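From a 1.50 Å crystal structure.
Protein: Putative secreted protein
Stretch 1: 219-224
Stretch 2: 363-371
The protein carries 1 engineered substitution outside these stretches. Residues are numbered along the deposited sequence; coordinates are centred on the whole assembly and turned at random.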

# COMPACT_ATOMS: atom_id res chain seq x y z
N SER A 219 -14.75 4.49 3.07
CA SER A 219 -13.84 3.36 3.07
C SER A 219 -14.63 2.08 2.85
O SER A 219 -15.84 2.02 3.10
N ARG A 220 -13.95 1.07 2.33
CA ARG A 220 -14.57 -0.22 2.11
C ARG A 220 -13.52 -1.26 2.40
O ARG A 220 -12.50 -1.30 1.73
N GLU A 221 -13.74 -2.09 3.42
CA GLU A 221 -12.67 -2.98 3.84
C GLU A 221 -12.33 -4.00 2.74
O GLU A 221 -13.19 -4.43 1.95
N LYS A 222 -11.05 -4.34 2.69
CA LYS A 222 -10.54 -5.26 1.68
C LYS A 222 -11.17 -6.64 1.79
O LYS A 222 -11.31 -7.18 2.89
N PRO A 223 -11.58 -7.23 0.64
CA PRO A 223 -12.09 -8.60 0.69
C PRO A 223 -11.03 -9.58 1.19
O PRO A 223 -9.83 -9.35 1.00
N PHE A 224 -11.47 -10.66 1.82
CA PHE A 224 -10.52 -11.65 2.33
C PHE A 224 -11.12 -13.06 2.29
O PHE A 224 -12.34 -13.25 2.39
N ALA A 363 -22.16 5.16 -5.64
CA ALA A 363 -22.77 4.21 -4.72
C ALA A 363 -21.90 2.96 -4.54
O ALA A 363 -21.86 2.38 -3.46
N ASN A 364 -21.21 2.56 -5.60
CA ASN A 364 -20.45 1.31 -5.62
C ASN A 364 -19.16 1.50 -6.41
O ASN A 364 -19.06 1.09 -7.57
N PRO A 365 -18.17 2.16 -5.79
CA PRO A 365 -16.95 2.49 -6.52
C PRO A 365 -16.05 1.31 -6.79
O PRO A 365 -16.19 0.25 -6.18
N THR A 366 -15.11 1.50 -7.71
CA THR A 366 -14.01 0.56 -7.88
C THR A 366 -12.90 0.95 -6.91
O THR A 366 -12.69 2.14 -6.64
N SER A 367 -12.21 -0.05 -6.37
CA SER A 367 -11.10 0.21 -5.46
C SER A 367 -9.84 -0.58 -5.81
O SER A 367 -9.92 -1.68 -6.36
N LEU A 368 -8.70 0.03 -5.49
CA LEU A 368 -7.40 -0.64 -5.45
C LEU A 368 -6.96 -0.68 -3.99
O LEU A 368 -6.89 0.37 -3.35
N GLN A 369 -6.66 -1.87 -3.48
CA GLN A 369 -6.23 -2.03 -2.09
C GLN A 369 -5.03 -2.95 -1.99
O GLN A 369 -5.06 -4.05 -2.54
N ASP A 370 -3.97 -2.52 -1.31
CA ASP A 370 -2.74 -3.30 -1.25
C ASP A 370 -2.34 -3.70 -2.66
O ASP A 370 -2.05 -4.86 -2.94
N VAL A 371 -2.37 -2.71 -3.55
CA VAL A 371 -1.84 -2.87 -4.88
C VAL A 371 -0.49 -2.16 -4.89
O VAL A 371 -0.38 -0.97 -4.56

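Which side chains point in? Arg-220 and Lys-222 aim their CA-to-CB bonds toward the other stretch, which answers with Ser-367, Gln-369 and Asp-370, while Glu-221 and Leu-368 turn away. Arg-220 has the largest covered area; its t, t, p rotamer carries the guanidinium across to the second stretch.

What direct hydrogen bonds link the stretches? Both terminal nitrogens of Arg-220 donate to one backbone carbonyl, NH1 to Pro-365 O at 2.9 Å and NH2 to Pro-365 O at 2.8 Å, a fork around a single acceptor. Arg-220 NH2 also donates to Ser-367 OG (2.8 Å), and Ser-367 is in the p rotamer. Gln-369, m then t, reaches back: its NE2 donates a short but weak bond to the backbone carbonyl Arg-220 O (2.7 Å, angle 130°). Lys-222 NZ donates a hydrogen bond to Pro-223 O (2.9 Å) within its own stretch.

How do waters complete the network? Water 1 accepts from Arg-220 NE (2.9 Å) and donates to Gln-369 OE1 (3.0 Å), with a weak link to Ser-367 OG. Water 2 accepts from Arg-220 NH1 (2.9 Å) and donates to Asn-364 OD1 (3.1 Å), so it bridges the two side chains.

Where do the side chains touch without a hydrogen bond? Carbon meets polar atom: Arg-220 NH1 lies 3.8 Å from Pro-365 CD. Lys-222 brings CD to 3.5 Å from Asp-370 OD2, but its end leads away.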

# COMPACT_ATOMS: atom_id res chain seq x y z
CB SER A 219 -13.03 3.28 4.38
OG SER A 219 -13.86 3.09 5.51
CB ARG A 220 -15.10 -0.35 0.69
CG ARG A 220 -15.87 -1.65 0.45
CD ARG A 220 -16.50 -1.64 -0.94
NE ARG A 220 -15.50 -1.55 -2.00
CZ ARG A 220 -15.74 -1.10 -3.23
NH1 ARG A 220 -16.96 -0.68 -3.57
NH2 ARG A 220 -14.76 -1.05 -4.13
CB GLU A 221 -13.02 -3.69 5.15
CG GLU A 221 -13.31 -2.74 6.31
CD GLU A 221 -12.24 -1.66 6.53
OE1 GLU A 221 -11.04 -1.91 6.24
OE2 GLU A 221 -12.60 -0.56 7.01
CB LYS A 222 -9.02 -5.37 1.82
CG LYS A 222 -8.36 -6.15 0.71
CD LYS A 222 -6.87 -6.36 0.99
CE LYS A 222 -6.67 -7.38 2.09
NZ LYS A 222 -7.07 -8.79 1.73
CB PRO A 223 -12.46 -8.89 -0.77
CG PRO A 223 -12.74 -7.53 -1.36
CD PRO A 223 -11.74 -6.62 -0.69
CB PHE A 224 -10.07 -11.31 3.76
CG PHE A 224 -11.21 -11.21 4.74
CD1 PHE A 224 -11.59 -12.31 5.50
CD2 PHE A 224 -11.91 -10.02 4.90
CE1 PHE A 224 -12.64 -12.24 6.41
CE2 PHE A 224 -12.98 -9.94 5.80
CZ PHE A 224 -13.34 -11.05 6.55
CB ALA A 363 -24.17 3.82 -5.20
CB ASN A 364 -21.31 0.18 -6.23
CG ASN A 364 -20.66 -1.18 -6.10
OD1 ASN A 364 -19.77 -1.38 -5.27
ND2 ASN A 364 -21.10 -2.13 -6.91
CB PRO A 365 -16.24 3.49 -5.59
CG PRO A 365 -16.78 3.21 -4.24
CD PRO A 365 -18.20 2.78 -4.46
CB THR A 366 -13.53 0.55 -9.35
OG1 THR A 366 -14.48 -0.21 -10.12
CG2 THR A 366 -12.14 -0.09 -9.50
CB SER A 367 -11.51 -0.11 -4.01
OG SER A 367 -11.98 -1.45 -3.88
CB LEU A 368 -6.35 0.10 -6.28
CG LEU A 368 -6.61 0.41 -7.75
CD1 LEU A 368 -5.38 1.10 -8.34
CD2 LEU A 368 -6.94 -0.85 -8.52
CB GLN A 369 -7.37 -2.58 -1.24
CG GLN A 369 -8.48 -1.58 -1.03
CD GLN A 369 -9.66 -2.18 -0.31
OE1 GLN A 369 -10.35 -3.06 -0.83
NE2 GLN A 369 -9.91 -1.71 0.91
CB ASP A 370 -2.89 -4.56 -0.37
CG ASP A 370 -3.22 -4.24 1.08
OD1 ASP A 370 -2.99 -3.09 1.52
OD2 ASP A 370 -3.71 -5.15 1.78
CB VAL A 371 -2.78 -2.30 -5.95
CG1 VAL A 371 -2.10 -2.25 -7.32
CG2 VAL A 371 -4.06 -3.14 -6.00
O HOH W 1 -13.25 -3.24 -1.37
O HOH W 2 -19.61 -0.49 -2.35